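Local coordinates for protein VAL-1 (Chlorella virus, PDB 3GNE) that cleaves the polysaccharide alginate as a viral lyase of polysaccharide lyase family 14, with a mode of action that depends on pH, at residues V79-G84 with Q231-T236; M26-V31 with K41-K46; I117-K122 with W217-G222. One frame throughout, in Å; residues are numbered along the deposited sequence. Where two conformers were deposited one is given.

Contact 1: residues V79-G84 with Q231-T236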
loop_
_atom_site.group_PDB
_atom_site.type_symbol
_atom_site.label_atom_id
_atom_site.label_comp_id
_atom_site.label_asym_id
_atom_site.label_seq_id
_atom_site.Cartn_x
_atom_site.Cartn_y
_atom_site.Cartn_z
ATOM N N VAL A 79 0.333 -7.935 9.551
ATOM C CA VAL A 79 0.263 -9.163 8.718
ATOM C C VAL A 79 1.055 -10.296 9.339
ATOM O O VAL A 79 2.132 -10.125 9.873
ATOM C CB VAL A 79 0.789 -8.820 7.317
ATOM C CG1 VAL A 79 2.253 -8.353 7.399
ATOM C CG2 VAL A 79 0.629 -10.023 6.387
ATOM N N PHE A 80 0.449 -11.473 9.297
ATOM C CA PHE A 80 1.009 -12.710 9.823
ATOM C C PHE A 80 1.277 -13.663 8.642
ATOM O O PHE A 80 0.335 -14.019 7.914
ATOM C CB PHE A 80 0.005 -13.304 10.785
ATOM C CG PHE A 80 0.465 -14.504 11.605
ATOM C CD1 PHE A 80 0.704 -14.327 12.973
ATOM C CD2 PHE A 80 0.641 -15.773 11.098
ATOM C CE1 PHE A 80 1.058 -15.406 13.751
ATOM C CE2 PHE A 80 1.000 -16.865 11.868
ATOM C CZ PHE A 80 1.217 -16.697 13.218
ATOM N N TYR A 81 2.540 -14.020 8.503
ATOM C CA TYR A 81 3.021 -14.989 7.503
ATOM C C TYR A 81 3.356 -16.291 8.228
ATOM O O TYR A 81 4.401 -16.293 8.916
ATOM C CB TYR A 81 4.268 -14.441 6.820
ATOM C CG TYR A 81 3.921 -13.259 5.906
ATOM C CD1 TYR A 81 3.255 -13.562 4.697
ATOM C CD2 TYR A 81 4.255 -11.943 6.201
ATOM C CE1 TYR A 81 2.943 -12.492 3.837
ATOM C CE2 TYR A 81 3.917 -10.899 5.336
ATOM C CZ TYR A 81 3.267 -11.212 4.160
ATOM O OH TYR A 81 2.904 -10.200 3.272
ATOM N N PRO A 82 2.559 -17.329 8.093
ATOM C CA PRO A 82 2.926 -18.580 8.743
ATOM C C PRO A 82 4.274 -19.068 8.247
ATOM O O PRO A 82 4.608 -18.882 7.076
ATOM C CB PRO A 82 1.820 -19.542 8.295
ATOM C CG PRO A 82 0.629 -18.640 8.025
ATOM C CD PRO A 82 1.279 -17.409 7.382
ATOM N N LYS A 83 5.025 -19.740 9.115
ATOM C CA LYS A 83 6.270 -20.371 8.736
ATOM C C LYS A 83 6.179 -21.125 7.416
ATOM O O LYS A 83 5.191 -21.873 7.272
ATOM C CB LYS A 83 6.683 -21.312 9.890
ATOM C CG LYS A 83 8.123 -21.840 9.773
ATOM C CD LYS A 83 8.368 -22.966 10.743
ATOM C CE LYS A 83 9.798 -23.490 10.785
ATOM N NZ LYS A 83 9.947 -24.367 12.024
ATOM N N GLY A 84 7.143 -20.924 6.496
ATOM C CA GLY A 84 7.072 -21.667 5.226
ATOM C C GLY A 84 6.470 -20.824 4.118
ATOM O O GLY A 84 6.591 -21.220 2.966
ATOM N N GLN A 231 -0.828 -20.706 -0.824
ATOM C CA GLN A 231 -0.408 -20.282 0.563
ATOM C C GLN A 231 -1.305 -19.159 1.019
ATOM O O GLN A 231 -2.041 -18.580 0.213
ATOM C CB GLN A 231 1.066 -19.928 0.634
ATOM C CG GLN A 231 1.482 -18.935 -0.465
ATOM C CD GLN A 231 2.978 -18.729 -0.473
ATOM O OE1 GLN A 231 3.670 -19.116 0.490
ATOM N NE2 GLN A 231 3.485 -18.094 -1.546
ATOM N N VAL A 232 -1.296 -18.889 2.314
ATOM C CA VAL A 232 -2.110 -17.840 2.907
ATOM C C VAL A 232 -1.313 -16.953 3.830
ATOM O O VAL A 232 -0.289 -17.355 4.389
ATOM C CB VAL A 232 -3.306 -18.402 3.697
ATOM C CG1 VAL A 232 -4.085 -19.430 2.866
ATOM C CG2 VAL A 232 -2.862 -19.040 4.988
ATOM N N ALA A 233 -1.789 -15.736 4.001
ATOM C CA ALA A 233 -1.312 -14.807 5.003
ATOM C C ALA A 233 -2.539 -14.191 5.653
ATOM O O ALA A 233 -3.628 -14.203 5.066
ATOM C CB ALA A 233 -0.404 -13.747 4.402
ATOM N N TYR A 234 -2.357 -13.604 6.829
ATOM C CA TYR A 234 -3.495 -12.986 7.495
ATOM C C TYR A 234 -3.241 -11.497 7.734
ATOM O O TYR A 234 -2.168 -11.125 8.205
ATOM C CB TYR A 234 -3.781 -13.657 8.846
ATOM C CG TYR A 234 -3.967 -15.148 8.745
ATOM C CD1 TYR A 234 -5.226 -15.703 8.532
ATOM C CD2 TYR A 234 -2.859 -16.002 8.867
ATOM C CE1 TYR A 234 -5.389 -17.086 8.429
ATOM C CE2 TYR A 234 -3.024 -17.362 8.782
ATOM C CZ TYR A 234 -4.284 -17.898 8.571
ATOM O OH TYR A 234 -4.398 -19.289 8.500
ATOM N N PHE A 235 -4.224 -10.670 7.433
ATOM C CA PHE A 235 -4.113 -9.235 7.639
ATOM C C PHE A 235 -5.150 -8.784 8.659
ATOM O O PHE A 235 -6.271 -9.265 8.692
ATOM C CB PHE A 235 -4.396 -8.496 6.278
ATOM C CG PHE A 235 -3.253 -8.683 5.288
ATOM C CD1 PHE A 235 -2.174 -7.828 5.245
ATOM C CD2 PHE A 235 -3.312 -9.759 4.388
ATOM C CE1 PHE A 235 -1.141 -8.001 4.316
ATOM C CE2 PHE A 235 -2.291 -9.947 3.456
ATOM C CZ PHE A 235 -1.191 -9.075 3.417
ATOM N N THR A 236 -4.762 -7.830 9.489
ATOM C CA THR A 236 -5.702 -7.378 10.531
ATOM C C THR A 236 -5.387 -5.966 10.932
ATOM O O THR A 236 -4.337 -5.434 10.608
ATOM C CB THR A 236 -5.625 -8.346 11.751
ATOM O OG1 THR A 236 -6.736 -8.099 12.624
ATOM C CG2 THR A 236 -4.289 -8.176 12.505
#
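Val79 and Phe235 run side by side and point the same way, which sets the valine methyl CG2 over one face of the phenyl ring. CG2 stands anti to its own backbone N, and from there it comes to 3.7 Å from the centroid of the Phe235 ring, a CH-pi contact made somewhat toward the rim. Phe80 and Tyr234 repeat the side-by-side arrangement on the other face of the sheet, with Phe80 CD2 4.2 Å from Tyr234 CD2. Between these two faces the backbones are clamped by a reciprocal pair of hydrogen bonds: Phe80 N to Tyr234 O and Tyr234 N to Phe80 O, both 2.9 Å and both lying in the plane of the accepting carbonyl. This is the antiparallel pairing of strands 72-80 and 231-241 in one sheet of the beta-jelly-roll sandwich, and Phe235 points inward, where it touches Thr219 of the facing sheet. The ladder ends with the Phe80-Tyr234 pair; at Pro82, which has no N-H, CD lies 3.4 Å from Val232 O, while its CG approaches the edge of the Tyr234 ring, 3.9 Å from CE2, with the two side chains crossing almost at right angles. Tyr81 begins by leaning away, yet its ring returns so that CE1 lies 3.6 Å from Ala233 CB; its OH is hydrogen-bonded to His93 NE2.

Contact 2: residues M26-V31 with K41-K46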
loop_
_atom_site.group_PDB
_atom_site.type_symbol
_atom_site.label_atom_id
_atom_site.label_comp_id
_atom_site.label_asym_id
_atom_site.label_seq_id
_atom_site.Cartn_x
_atom_site.Cartn_y
_atom_site.Cartn_z
ATOM N N MET A 26 -13.102 -9.983 -2.962
ATOM C CA MET A 26 -12.713 -10.972 -1.944
ATOM C C MET A 26 -11.994 -12.174 -2.582
ATOM O O MET A 26 -11.155 -12.763 -1.916
ATOM C CB MET A 26 -13.911 -11.491 -1.152
ATOM C CG MET A 26 -14.538 -10.485 -0.196
ATOM S SD MET A 26 -13.406 -9.705 0.931
ATOM C CE MET A 26 -12.838 -10.957 2.081
ATOM N N LYS A 27 -12.343 -12.498 -3.812
ATOM C CA LYS A 27 -11.651 -13.614 -4.498
ATOM C C LYS A 27 -11.822 -14.858 -3.644
ATOM O O LYS A 27 -12.976 -15.202 -3.279
ATOM C CB LYS A 27 -10.201 -13.270 -4.836
ATOM C CG LYS A 27 -10.145 -12.040 -5.775
ATOM C CD LYS A 27 -8.656 -11.684 -5.964
ATOM C CE LYS A 27 -8.393 -10.526 -6.809
ATOM N NZ LYS A 27 -6.983 -10.376 -7.151
ATOM N N LYS A 28 -10.729 -15.563 -3.317
ATOM C CA LYS A 28 -10.752 -16.747 -2.460
ATOM C C LYS A 28 -10.427 -16.429 -1.014
ATOM O O LYS A 28 -10.279 -17.358 -0.223
ATOM C CB LYS A 28 -9.722 -17.784 -2.957
ATOM C CG LYS A 28 -10.200 -18.395 -4.288
ATOM C CD LYS A 28 -9.198 -19.484 -4.686
ATOM C CE LYS A 28 -9.777 -20.177 -5.922
ATOM N NZ LYS A 28 -9.072 -21.487 -6.116
ATOM N N SER A 29 -10.313 -15.146 -0.705
ATOM C CA SER A 29 -10.013 -14.735 0.670
ATOM C C SER A 29 -11.281 -14.654 1.514
ATOM O O SER A 29 -12.389 -14.692 0.970
ATOM C CB SER A 29 -9.288 -13.397 0.643
ATOM O OG SER A 29 -8.043 -13.527 -0.080
ATOM N N ALA A 30 -11.107 -14.494 2.831
ATOM C CA ALA A 30 -12.265 -14.465 3.687
ATOM C C ALA A 30 -11.961 -13.727 4.990
ATOM O O ALA A 30 -10.871 -13.846 5.543
ATOM C CB ALA A 30 -12.735 -15.896 4.045
ATOM N N VAL A 31 -12.953 -12.989 5.456
ATOM C CA VAL A 31 -12.905 -12.491 6.828
ATOM C C VAL A 31 -13.170 -13.652 7.783
ATOM O O VAL A 31 -14.118 -14.412 7.632
ATOM C CB VAL A 31 -13.945 -11.348 7.040
ATOM C CG1 VAL A 31 -14.035 -10.895 8.478
ATOM C CG2 VAL A 31 -13.543 -10.171 6.172
ATOM N N LYS A 41 -8.119 -13.610 5.885
ATOM C CA LYS A 41 -7.245 -14.680 5.426
ATOM C C LYS A 41 -7.065 -14.449 3.918
ATOM O O LYS A 41 -8.019 -14.670 3.162
ATOM C CB LYS A 41 -7.858 -16.035 5.718
ATOM C CG LYS A 41 -7.034 -17.246 5.269
ATOM C CD LYS A 41 -7.892 -18.525 5.423
ATOM C CE LYS A 41 -7.092 -19.790 5.327
ATOM N NZ LYS A 41 -7.774 -20.986 5.898
ATOM N N ALA A 42 -5.902 -13.979 3.553
ATOM C CA ALA A 42 -5.565 -13.736 2.128
ATOM C C ALA A 42 -5.073 -15.027 1.502
ATOM O O ALA A 42 -4.030 -15.590 1.954
ATOM C CB ALA A 42 -4.466 -12.694 2.035
ATOM N N VAL A 43 -5.816 -15.487 0.521
ATOM C CA VAL A 43 -5.483 -16.769 -0.128
ATOM C C VAL A 43 -4.816 -16.495 -1.443
ATOM O O VAL A 43 -5.376 -15.839 -2.319
ATOM C CB VAL A 43 -6.777 -17.565 -0.325
ATOM C CG1 VAL A 43 -6.536 -18.796 -1.195
ATOM C CG2 VAL A 43 -7.363 -17.959 1.027
ATOM N N TYR A 44 -3.588 -16.958 -1.581
ATOM C CA TYR A 44 -2.818 -16.770 -2.806
ATOM C C TYR A 44 -2.647 -18.140 -3.438
ATOM O O TYR A 44 -1.826 -18.952 -2.950
ATOM C CB TYR A 44 -1.469 -16.145 -2.511
ATOM C CG TYR A 44 -1.439 -14.829 -1.741
ATOM C CD1 TYR A 44 -1.557 -13.580 -2.356
ATOM C CD2 TYR A 44 -1.281 -14.886 -0.354
ATOM C CE1 TYR A 44 -1.536 -12.387 -1.649
ATOM C CE2 TYR A 44 -1.231 -13.713 0.327
ATOM C CZ TYR A 44 -1.349 -12.476 -0.276
ATOM O OH TYR A 44 -1.290 -11.342 0.499
ATOM N N ASP A 45 -3.401 -18.422 -4.511
ATOM C CA ASP A 45 -3.134 -19.717 -5.154
ATOM C C ASP A 45 -1.820 -19.719 -5.923
ATOM O O ASP A 45 -1.293 -18.666 -6.325
ATOM C CB ASP A 45 -4.263 -20.018 -6.140
ATOM C CG ASP A 45 -5.563 -20.479 -5.480
ATOM O OD1 ASP A 45 -5.593 -20.677 -4.226
ATOM O OD2 ASP A 45 -6.515 -20.644 -6.279
ATOM N N LYS A 46 -1.283 -20.916 -6.151
ATOM C CA LYS A 46 -0.155 -21.067 -7.037
ATOM C C LYS A 46 -0.403 -20.347 -8.364
ATOM O O LYS A 46 -1.496 -20.446 -8.953
ATOM C CB LYS A 46 0.015 -22.572 -7.326
ATOM C CG LYS A 46 1.300 -22.795 -8.159
ATOM C CD LYS A 46 1.671 -24.283 -8.199
ATOM C CE LYS A 46 2.972 -24.558 -8.920
ATOM N NZ LYS A 46 3.237 -26.039 -9.021
HETATM O O HOH W 1 -7.900 -14.977 -3.285
#
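A beta hairpin, strands 30-34 and 37-44, is extended here: beyond its last regular pair, side chains and a water take over from backbone pairing across the two segments. Lys41 forms that pair with Ala30: Lys41 N donates to Ala30 O at 2.8 Å, and Lys41 O accepts from Ala30 N at 3.1 Å, each donor lying in the carbonyl plane. Ala42 turns its methyl away from segment 26-31, onto Phe59 and Phe235 in the interior of the sandwich. At Val43 the partner changes, because its N-H points not at a carbonyl but at Ser29 OG, 3.0 Å away along a nearly straight line (165°). The serine hydroxyl stands beside its own backbone N (chi1 -61°) and passes its proton on to Gly58 O, so both of its roles are used. The valine methyls pack on Lys28, the third residue of the type II' turn from Met26 to Ser29: CG2 is 3.2 Å from Lys28 O, and CG1 is 3.8 Å from Lys28 CB. A water then spans the widening gap, accepting from Lys28 N at 2.9 Å and donating to Val43 O at 2.8 Å. Tyr44 points to the other side, toward Phe221. With Asp45 the chain comes back to Lys28, whose extended side chain, in one of two conformers, crosses that of Asp45 at about a right angle and also touches Val56. The salt bridge is made at 2.7 Å from Lys28 NZ to Asp45 OD2, through the syn lone pair of that oxygen.

Contact 3: residues I117-K122 with W217-G222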
loop_
_atom_site.group_PDB
_atom_site.type_symbol
_atom_site.label_atom_id
_atom_site.label_comp_id
_atom_site.label_asym_id
_atom_site.label_seq_id
_atom_site.Cartn_x
_atom_site.Cartn_y
_atom_site.Cartn_z
ATOM N N ILE A 117 3.064 -0.028 -0.107
ATOM C CA ILE A 117 3.998 -0.983 0.459
ATOM C C ILE A 117 4.089 -2.194 -0.444
ATOM O O ILE A 117 3.030 -2.772 -0.845
ATOM C CB ILE A 117 3.470 -1.465 1.837
ATOM C CG1 ILE A 117 3.510 -0.342 2.880
ATOM C CG2 ILE A 117 4.251 -2.702 2.276
ATOM C CD1 ILE A 117 4.916 0.071 3.332
ATOM N N MET A 118 5.309 -2.618 -0.748
ATOM C CA MET A 118 5.563 -3.936 -1.300
ATOM C C MET A 118 6.420 -4.749 -0.323
ATOM O O MET A 118 7.301 -4.234 0.347
ATOM C CB MET A 118 6.362 -3.913 -2.603
ATOM C CG MET A 118 5.464 -3.662 -3.823
ATOM S SD MET A 118 6.453 -3.697 -5.349
ATOM C CE MET A 118 6.864 -5.436 -5.490
ATOM N N TRP A 119 6.145 -6.057 -0.313
ATOM C CA TRP A 119 7.118 -6.987 0.258
ATOM C C TRP A 119 8.133 -7.340 -0.821
ATOM O O TRP A 119 7.888 -7.079 -2.010
ATOM C CB TRP A 119 6.473 -8.207 0.874
ATOM C CG TRP A 119 6.065 -9.356 -0.017
ATOM C CD1 TRP A 119 6.888 -10.357 -0.456
ATOM C CD2 TRP A 119 4.766 -9.640 -0.566
ATOM N NE1 TRP A 119 6.205 -11.262 -1.251
ATOM C CE2 TRP A 119 4.881 -10.826 -1.326
ATOM C CE3 TRP A 119 3.522 -9.006 -0.500
ATOM C CZ2 TRP A 119 3.817 -11.412 -2.006
ATOM C CZ3 TRP A 119 2.463 -9.575 -1.169
ATOM C CH2 TRP A 119 2.603 -10.765 -1.917
ATOM N N GLN A 120 9.239 -7.934 -0.405
ATOM C CA GLN A 120 10.340 -8.266 -1.275
ATOM C C GLN A 120 10.774 -9.690 -0.961
ATOM O O GLN A 120 10.264 -10.360 -0.080
ATOM C CB GLN A 120 11.532 -7.334 -1.004
ATOM C CG GLN A 120 11.172 -5.841 -1.230
ATOM C CD GLN A 120 11.138 -5.543 -2.722
ATOM O OE1 GLN A 120 10.091 -5.700 -3.432
ATOM N NE2 GLN A 120 12.256 -5.084 -3.178
ATOM N N GLU A 121 11.745 -10.186 -1.725
ATOM C CA GLU A 121 12.391 -11.433 -1.407
ATOM C C GLU A 121 12.769 -11.506 0.082
ATOM O O GLU A 121 13.145 -10.508 0.683
ATOM C CB GLU A 121 13.697 -11.559 -2.206
ATOM C CG GLU A 121 13.499 -11.747 -3.695
ATOM C CD GLU A 121 14.841 -11.774 -4.379
ATOM O OE1 GLU A 121 15.029 -11.002 -5.340
ATOM O OE2 GLU A 121 15.682 -12.591 -3.965
ATOM N N LYS A 122 12.630 -12.705 0.622
ATOM C CA LYS A 122 13.058 -12.972 2.001
ATOM C C LYS A 122 12.338 -12.092 2.996
ATOM O O LYS A 122 12.826 -11.897 4.119
ATOM C CB LYS A 122 14.571 -12.863 2.149
ATOM C CG LYS A 122 15.303 -13.903 1.303
ATOM C CD LYS A 122 16.827 -13.730 1.368
ATOM C CE LYS A 122 17.631 -14.844 0.709
ATOM N NZ LYS A 122 17.498 -14.730 -0.778
ATOM N N TRP A 217 -6.250 -0.915 -1.178
ATOM C CA TRP A 217 -5.728 -2.189 -0.731
ATOM C C TRP A 217 -5.777 -3.147 -1.903
ATOM O O TRP A 217 -6.822 -3.332 -2.496
ATOM C CB TRP A 217 -6.574 -2.769 0.423
ATOM C CG TRP A 217 -5.896 -4.036 0.861
ATOM C CD1 TRP A 217 -6.289 -5.323 0.618
ATOM C CD2 TRP A 217 -4.690 -4.097 1.630
ATOM N NE1 TRP A 217 -5.395 -6.177 1.178
ATOM C CE2 TRP A 217 -4.400 -5.472 1.828
ATOM C CE3 TRP A 217 -3.853 -3.145 2.191
ATOM C CZ2 TRP A 217 -3.283 -5.915 2.551
ATOM C CZ3 TRP A 217 -2.734 -3.581 2.916
ATOM C CH2 TRP A 217 -2.479 -4.930 3.090
ATOM N N ASN A 218 -4.682 -3.772 -2.273
ATOM C CA ASN A 218 -4.741 -4.758 -3.348
ATOM C C ASN A 218 -3.500 -5.621 -3.224
ATOM O O ASN A 218 -2.420 -5.251 -3.636
ATOM C CB ASN A 218 -4.799 -4.058 -4.699
ATOM C CG ASN A 218 -5.189 -5.043 -5.780
ATOM O OD1 ASN A 218 -5.172 -6.248 -5.592
ATOM N ND2 ASN A 218 -5.558 -4.505 -6.922
ATOM N N THR A 219 -3.685 -6.790 -2.565
ATOM C CA THR A 219 -2.523 -7.606 -2.235
ATOM C C THR A 219 -2.444 -8.779 -3.207
ATOM O O THR A 219 -3.425 -9.451 -3.512
ATOM C CB THR A 219 -2.578 -8.070 -0.777
ATOM O OG1 THR A 219 -1.358 -8.814 -0.508
ATOM C CG2 THR A 219 -3.754 -8.988 -0.418
ATOM N N PHE A 220 -1.243 -8.963 -3.747
ATOM C CA PHE A 220 -0.981 -9.988 -4.774
ATOM C C PHE A 220 0.491 -10.111 -4.948
ATOM O O PHE A 220 1.248 -9.169 -4.583
ATOM C CB PHE A 220 -1.674 -9.594 -6.107
ATOM C CG PHE A 220 -1.237 -8.249 -6.642
ATOM C CD1 PHE A 220 -1.981 -7.104 -6.297
ATOM C CD2 PHE A 220 -0.102 -8.117 -7.470
ATOM C CE1 PHE A 220 -1.569 -5.864 -6.773
ATOM C CE2 PHE A 220 0.282 -6.876 -7.942
ATOM C CZ PHE A 220 -0.458 -5.738 -7.590
ATOM N N PHE A 221 0.949 -11.226 -5.553
ATOM C CA PHE A 221 2.342 -11.410 -5.835
ATOM C C PHE A 221 2.794 -10.686 -7.085
ATOM O O PHE A 221 2.087 -10.628 -8.081
ATOM C CB PHE A 221 2.631 -12.915 -6.059
ATOM C CG PHE A 221 2.871 -13.666 -4.746
ATOM C CD1 PHE A 221 4.154 -14.132 -4.467
ATOM C CD2 PHE A 221 1.837 -13.874 -3.830
ATOM C CE1 PHE A 221 4.422 -14.766 -3.259
ATOM C CE2 PHE A 221 2.099 -14.494 -2.598
ATOM C CZ PHE A 221 3.395 -14.952 -2.343
ATOM N N GLY A 222 4.035 -10.164 -7.019
ATOM C CA GLY A 222 4.660 -9.647 -8.215
ATOM C C GLY A 222 4.260 -8.214 -8.530
ATOM O O GLY A 222 3.783 -7.452 -7.716
#
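Ile117 introduces the contact through its backbone, which is hydrogen-bonded to His93 and Gly94 of strand 91-99, the strand that lies between the two segments. That spacing explains the geometry: strands 117-119 and 217-221 run in nearly the same direction, 23° apart, with their axes 9.0 Å from each other, so that side chains of 117-122 must reach across the intervening strand to side chains and carbonyls of 217-222. Met118 does so lightly. In one of its two conformers the terminal methyl CE ends 4.3 Å from Gly222 O, a loose contact; that carbonyl accepts a hydrogen bond from Lys92 NZ.

Trp119 carries the contact. Its CG takes the crowded position between backbone N and carbonyl carbon (chi1 82°), and the indole is driven edge-on into the Phe221 ring. The tip of that edge, CZ2, stands 3.4 Å above the Phe221 plane over the ring centre. The six-membered ring of Trp119 and the Phe221 ring have centroids 4.7 Å apart and planes at 79°, a clear T-shaped, edge-to-face pair. In the beta-jelly-roll sandwich this pair belongs to the inner surface of the seven-stranded sheet, where Tyr44 and Gln231 of the opposing sheet also reach Phe221. Further round the indole, Trp119 CH2 comes to 3.4 Å from Phe220 O, and CZ3 lies 4.0 Å from Thr219 OG1, which sits near the ring plane and is itself hydrogen-bonded to Lys92 O and Tyr44 OH. The indole NE1 is hydrogen-bonded to Phe87 O, which, with the Phe221 packing, would hold the ring's rotation. The Phe220 side chain points away from segment 117-122 and comes within about 3 Å, nearest atoms, of a bound citrate, probably from the crystallisation liquor. Beyond Trp119 the chain diverges, and Glu121 salt-bridges Arg89.

Following the chain from the N terminus, contact 2 closes first, over the short loop of a local hairpin. Contact 1 then opens at residues 79-84 and closes only when the chain returns at 231-236. Contact 3 (117-122 with 217-222) is nested wholly within that long excursion, and no two of the three cross. Contacts 1 and 2 share one sheet, because strand 231-241 lies between strands 72-80 and 37-44, with Ala233 O meeting Ala42 N at 2.7 Å. Contact 3 belongs to the facing sheet. Tyr44, Gln231 and Phe235 reach across from the first sheet to Thr219, Phe221 and Trp217, tying together the two layers of the sandwich.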